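Acyl-CoA dehydrogenase (Mycobacterium thermoresistibile, PDB 3NF4) catalyses the FAD-dependent alpha,beta-dehydrogenation of an acyl-CoA thioester, passing the electrons on from its bound flavin. Local coordinates at the interface of chains A and B. Coordinates in Å, arbitrary orientation; residue numbers count along the deposited sequence, not the author numbering. Chains: chain A/B, acyl-CoA dehydrogenase.

Contact 1: the interface of chains A and B. Residues chain A 290-291, 294; chain B 375, 378-379, 382.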
loop_
_atom_site.group_PDB
_atom_site.type_symbol
_atom_site.label_atom_id
_atom_site.label_comp_id
_atom_site.label_asym_id
_atom_site.label_seq_id
_atom_site.Cartn_x
_atom_site.Cartn_y
_atom_site.Cartn_z
ATOM N N GLY A 290 -11.908 -1.897 14.636
ATOM C CA GLY A 290 -11.416 -0.661 15.256
ATOM C C GLY A 290 -10.254 -0.033 14.492
ATOM O O GLY A 290 -10.260 1.175 14.223
ATOM N N PHE A 291 -9.277 -0.869 14.132
ATOM C CA PHE A 291 -8.110 -0.480 13.350
ATOM C C PHE A 291 -8.475 -0.071 11.893
ATOM O O PHE A 291 -7.901 0.853 11.338
ATOM C CB PHE A 291 -7.049 -1.593 13.391
ATOM C CG PHE A 291 -6.172 -1.558 14.634
ATOM C CD1 PHE A 291 -6.684 -1.152 15.867
ATOM C CD2 PHE A 291 -4.821 -1.908 14.561
ATOM C CE1 PHE A 291 -5.879 -1.116 17.012
ATOM C CE2 PHE A 291 -4.010 -1.859 15.672
ATOM C CZ PHE A 291 -4.537 -1.462 16.910
ATOM N N ALA A 294 -10.074 3.392 12.372
ATOM C CA ALA A 294 -8.989 4.332 12.725
ATOM C C ALA A 294 -8.233 4.800 11.487
ATOM O O ALA A 294 -7.982 6.003 11.349
ATOM C CB ALA A 294 -8.001 3.717 13.785
ATOM N N GLN B 375 0.373 1.319 16.783
ATOM C CA GLN B 375 -0.778 0.446 17.120
ATOM C C GLN B 375 -1.597 1.045 18.244
ATOM O O GLN B 375 -2.834 1.049 18.215
ATOM C CB GLN B 375 -0.324 -0.966 17.511
ATOM C CG GLN B 375 0.187 -1.793 16.307
ATOM C CD GLN B 375 1.541 -1.270 15.788
ATOM O OE1 GLN B 375 2.461 -1.019 16.584
ATOM N NE2 GLN B 375 1.655 -1.092 14.450
ATOM N N ARG B 378 -3.576 3.913 16.806
ATOM C CA ARG B 378 -4.815 3.414 16.186
ATOM C C ARG B 378 -5.940 3.086 17.215
ATOM O O ARG B 378 -7.127 3.413 17.014
ATOM C CB ARG B 378 -4.534 2.213 15.255
ATOM C CG ARG B 378 -3.706 2.556 13.986
ATOM C CD ARG B 378 -3.398 1.316 13.077
ATOM N NE ARG B 378 -2.792 1.751 11.813
ATOM C CZ ARG B 378 -1.477 1.876 11.597
ATOM N NH1 ARG B 378 -0.606 1.576 12.556
ATOM N NH2 ARG B 378 -1.025 2.335 10.423
ATOM N N LEU B 379 -5.548 2.446 18.317
ATOM C CA LEU B 379 -6.424 2.173 19.453
ATOM C C LEU B 379 -7.075 3.443 20.028
ATOM O O LEU B 379 -8.275 3.491 20.239
ATOM C CB LEU B 379 -5.583 1.528 20.548
ATOM C CG LEU B 379 -6.288 0.606 21.523
ATOM C CD1 LEU B 379 -6.428 -0.768 20.822
ATOM C CD2 LEU B 379 -5.495 0.518 22.871
ATOM N N ALA B 382 -9.624 4.836 17.611
ATOM C CA ALA B 382 -10.812 3.996 17.691
ATOM C C ALA B 382 -11.675 4.338 18.914
ATOM O O ALA B 382 -12.863 4.635 18.766
ATOM C CB ALA B 382 -10.427 2.522 17.702
#
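B:Arg378 lays its CB over the face of the A:Phe291 ring, 3.8 Å from the ring centroid, in a CH-pi contact. This is helix-on-helix packing between the C-terminal helical domains of two acyl-CoA dehydrogenase subunits: helix 289-315 of chain A meets helix 374-383 of chain B. Further along the arginine, CD lies above the rim of the same ring, 3.8 Å from A:Phe291 CD2, so the aliphatic stem rather than the charged end does the covering. The guanidinium continues beyond the ring, its plane turned 36° from that of the phenyl group. B:Leu379 CD1 sits in the ring plane at the edge, 3.9 Å from A:Phe291 CE1. The backbone carbonyl O of B:Gln375 comes to A:Phe291 CZ at 3.3 Å from above the plane, on the face that B:Arg378 covers. The phenyl group is thus bounded by one turn of the partner helix. Around this core the residues are small. The A:Ala294 methyl CB approaches the carbonyl O of B:Arg378 at 3.4 Å, while B:Ala382 CB packs 3.7 Å from the carbonyl O of A:Gly290, and these short side chains probably let the two backbones come close. With CG beside the backbone N (chi1 -67°) and the chain extended as far as NE, the arginine stem is carried past the ring at about a right angle to the phenylalanine side chain.

Contact 2: the interface of chains A and B. Residues chain A 298, 301-302; chain B 302, 306, 326, 330.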
loop_
_atom_site.group_PDB
_atom_site.type_symbol
_atom_site.label_atom_id
_atom_site.label_comp_id
_atom_site.label_asym_id
_atom_site.label_seq_id
_atom_site.Cartn_x
_atom_site.Cartn_y
_atom_site.Cartn_z
ATOM N N ALA A 298 -8.070 8.785 9.920
ATOM C CA ALA A 298 -6.793 9.386 9.539
ATOM C C ALA A 298 -6.742 9.859 8.061
ATOM O O ALA A 298 -6.244 10.967 7.751
ATOM C CB ALA A 298 -5.652 8.410 9.805
ATOM N N ALA A 301 -8.977 13.084 7.684
ATOM C CA ALA A 301 -8.425 14.275 8.329
ATOM C C ALA A 301 -7.231 14.816 7.511
ATOM O O ALA A 301 -7.091 16.029 7.281
ATOM C CB ALA A 301 -8.009 13.970 9.807
ATOM N N THR A 302 -6.376 13.898 7.094
ATOM C CA THR A 302 -5.222 14.192 6.271
ATOM C C THR A 302 -5.604 14.856 4.909
ATOM O O THR A 302 -4.957 15.808 4.473
ATOM C CB THR A 302 -4.467 12.878 6.038
ATOM O OG1 THR A 302 -3.824 12.510 7.267
ATOM C CG2 THR A 302 -3.425 13.025 4.972
ATOM N N THR B 302 1.784 16.144 2.863
ATOM C CA THR B 302 0.663 15.675 3.693
ATOM C C THR B 302 0.992 15.596 5.212
ATOM O O THR B 302 0.154 15.958 6.084
ATOM C CB THR B 302 0.235 14.285 3.193
ATOM O OG1 THR B 302 -0.399 14.436 1.912
ATOM C CG2 THR B 302 -0.729 13.712 4.081
ATOM N N THR B 306 -0.770 18.087 8.113
ATOM C CA THR B 306 -1.489 17.455 9.244
ATOM C C THR B 306 -1.008 17.954 10.614
ATOM O O THR B 306 -1.834 18.274 11.479
ATOM C CB THR B 306 -1.425 15.874 9.124
ATOM O OG1 THR B 306 -2.067 15.480 7.887
ATOM C CG2 THR B 306 -2.120 15.161 10.274
ATOM N N ILE B 326 -3.468 11.379 15.107
ATOM C CA ILE B 326 -3.462 11.250 13.653
ATOM C C ILE B 326 -2.152 11.802 13.043
ATOM O O ILE B 326 -1.545 11.166 12.163
ATOM C CB ILE B 326 -4.714 11.927 13.027
ATOM C CG1 ILE B 326 -5.963 11.135 13.421
ATOM C CG2 ILE B 326 -4.562 12.012 11.543
ATOM C CD1 ILE B 326 -7.287 11.806 13.070
ATOM N N THR B 330 0.464 9.575 10.967
ATOM C CA THR B 330 0.718 9.963 9.567
ATOM C C THR B 330 2.205 10.287 9.239
ATOM O O THR B 330 2.764 9.840 8.211
ATOM C CB THR B 330 -0.128 11.236 9.241
ATOM O OG1 THR B 330 -1.510 10.936 9.438
ATOM C CG2 THR B 330 0.081 11.706 7.828
#
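A:Ala298, A:Ala301 and A:Thr302 lie on helix 289-315 with regular helical phi and psi, facing helices 287-315 and 321-346 of chain B, where B:Thr302, B:Thr306, B:Ile326 and B:Thr330 are equally helical. The patch belongs to the C-terminal helical domain of the acyl-CoA dehydrogenase family. B:Ile326 reaches across with two branches: its CD1 methyl meets A:Ala301 CB at 4.0 Å, and its CG2 methyl rests 4.0 Å from A:Ala298 CA. The branches divide because CG1 stands beside the isoleucine's own backbone N (chi1 -68°) while CG2 is anti to it. The small alanines opposite probably allow this forked side chain to pack against their helix. A:Thr302 OG1 faces two threonines of the partner, 3.5 Å from both B:Thr306 OG1 and B:Thr330 OG1, a polar cluster at van der Waals range. Each hydroxyl in it is tied back to its own helix. A:Thr302 OG1 donates to the carbonyl O of A:Ala298 at 2.9 Å, tilted 32° from the carbonyl plane; B:Thr306 OG1 donates to B:Thr302 O at 2.9 Å, and B:Thr330 OG1 to B:Ile326 O at 2.7 Å, from above the carbonyl plane. These intrahelical bonds hold the threonine rotamers. A:Thr302 and B:Thr302 pair near the two-fold axis, their side chains crossing at about a right angle with CG2 methyls facing, but the modelled methyl separation is too short to be reliable.

Contact 3: the interface of chains A and B. Residues chain A 313, 318-319; chain B 12-14.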
loop_
_atom_site.group_PDB
_atom_site.type_symbol
_atom_site.label_atom_id
_atom_site.label_comp_id
_atom_site.label_asym_id
_atom_site.label_seq_id
_atom_site.Cartn_x
_atom_site.Cartn_y
_atom_site.Cartn_z
ATOM N N ARG A 313 -2.434 29.350 0.812
ATOM C CA ARG A 313 -1.425 29.857 -0.124
ATOM C C ARG A 313 -2.052 30.684 -1.279
ATOM O O ARG A 313 -1.537 31.750 -1.647
ATOM C CB ARG A 313 -0.571 28.720 -0.683
ATOM C CG ARG A 313 0.342 28.050 0.335
ATOM C CD ARG A 313 1.050 26.811 -0.240
ATOM N NE ARG A 313 1.669 26.018 0.818
ATOM C CZ ARG A 313 2.875 26.249 1.334
ATOM N NH1 ARG A 313 3.619 27.262 0.895
ATOM N NH2 ARG A 313 3.333 25.471 2.305
ATOM N N ARG A 318 0.132 33.554 -3.232
ATOM C CA ARG A 318 1.408 32.847 -3.437
ATOM C C ARG A 318 1.319 31.634 -4.393
ATOM O O ARG A 318 0.219 31.188 -4.715
ATOM C CB ARG A 318 1.983 32.440 -2.083
ATOM C CG ARG A 318 2.517 33.644 -1.304
ATOM C CD ARG A 318 2.532 33.379 0.181
ATOM N NE ARG A 318 3.580 32.442 0.565
ATOM C CZ ARG A 318 3.932 32.213 1.824
ATOM N NH1 ARG A 318 3.294 32.846 2.806
ATOM N NH2 ARG A 318 4.908 31.353 2.104
ATOM N N PRO A 319 2.475 31.124 -4.877
ATOM C CA PRO A 319 2.453 29.915 -5.722
ATOM C C PRO A 319 1.822 28.702 -5.006
ATOM O O PRO A 319 2.116 28.456 -3.841
ATOM C CB PRO A 319 3.945 29.658 -6.012
ATOM C CG PRO A 319 4.715 30.567 -5.071
ATOM C CD PRO A 319 3.826 31.721 -4.821
ATOM N N ASP B 12 9.041 26.326 1.282
ATOM C CA ASP B 12 8.191 27.517 1.282
ATOM C C ASP B 12 7.162 27.380 2.413
ATOM O O ASP B 12 6.273 26.568 2.331
ATOM C CB ASP B 12 7.517 27.674 -0.094
ATOM C CG ASP B 12 6.791 29.037 -0.271
ATOM O OD1 ASP B 12 6.844 29.910 0.631
ATOM O OD2 ASP B 12 6.161 29.233 -1.336
ATOM N N ARG B 13 7.297 28.162 3.476
ATOM C CA ARG B 13 6.472 27.970 4.677
ATOM C C ARG B 13 5.319 28.956 4.826
ATOM O O ARG B 13 5.429 30.116 4.417
ATOM C CB ARG B 13 7.336 27.973 5.951
ATOM C CG ARG B 13 8.372 26.845 6.001
ATOM C CD ARG B 13 8.998 26.661 7.398
ATOM N NE ARG B 13 9.972 25.566 7.362
ATOM C CZ ARG B 13 9.656 24.284 7.533
ATOM N NH1 ARG B 13 8.396 23.936 7.808
ATOM N NH2 ARG B 13 10.601 23.349 7.444
ATOM N N LEU B 14 4.216 28.465 5.396
ATOM C CA LEU B 14 3.086 29.302 5.835
ATOM C C LEU B 14 3.279 29.811 7.263
ATOM O O LEU B 14 3.186 29.049 8.234
ATOM C CB LEU B 14 1.765 28.534 5.763
ATOM C CG LEU B 14 1.089 28.426 4.402
ATOM C CD1 LEU B 14 -0.116 27.465 4.459
ATOM C CD2 LEU B 14 0.685 29.826 3.859
#
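B:Asp12 swings its carboxylate away from its own backbone N (chi1 -170°) toward A:Arg318, whose chain bends at CG-CD (chi3 72°) to bring NH2 to it. A:Arg313, by contrast, runs extended from CG to NE off helix 289-315. The site is a polar interface patch where arginines of one acyl-CoA dehydrogenase subunit hold the N-terminal loop of another. A:Arg313 grips the main chain end-on: NH1 and NH2 both donate to the carbonyl O of B:Asp12, each at 3.1 Å, and that oxygen lies close to the guanidinium plane. NH2 is only slightly tilted from the carbonyl plane, whereas NH1 comes from well above it. A:Arg318 uses NH2 for two bonds here. This nitrogen donates to the carbonyl O of B:Arg13 at 2.7 Å and also to B:Asp12 OD1 at 2.8 Å, the latter a salt bridge as well as a hydrogen bond. It meets OD1 from above the carboxylate plane. The two arginines therefore read consecutive backbone carbonyls, and the carboxylate probably offsets part of their positive charge; a longer salt bridge joins A:Arg313 NH1 and B:Asp12 OD2 at 3.9 Å. B:Leu14 supplies the apolar side, its CG lying over one face of the A:Arg313 guanidinium. Its methyl CD2 packs 4.0 Å from A:Arg313 CG, against the aliphatic stem of that arginine.

Helix 289-315 of chain A runs through all three sites, serving contact 1 near its start, contact 2 midway and contact 3 through A:Arg313 near its end; the following loop adds A:Arg318 and A:Pro319. Helix 321-346 of chain B serves contact 2. The centres of their C-alpha atoms lie about 14 Å apart for contacts 1 and 2, 20 Å for contacts 2 and 3, and 34 Å for contacts 1 and 3. Packing dominates contacts 1 and 2, while contact 3 adds charge. Two-fold symmetry repeats each contact. The deposited assembly holds four copies, and this interface probably contributes to the tetramer.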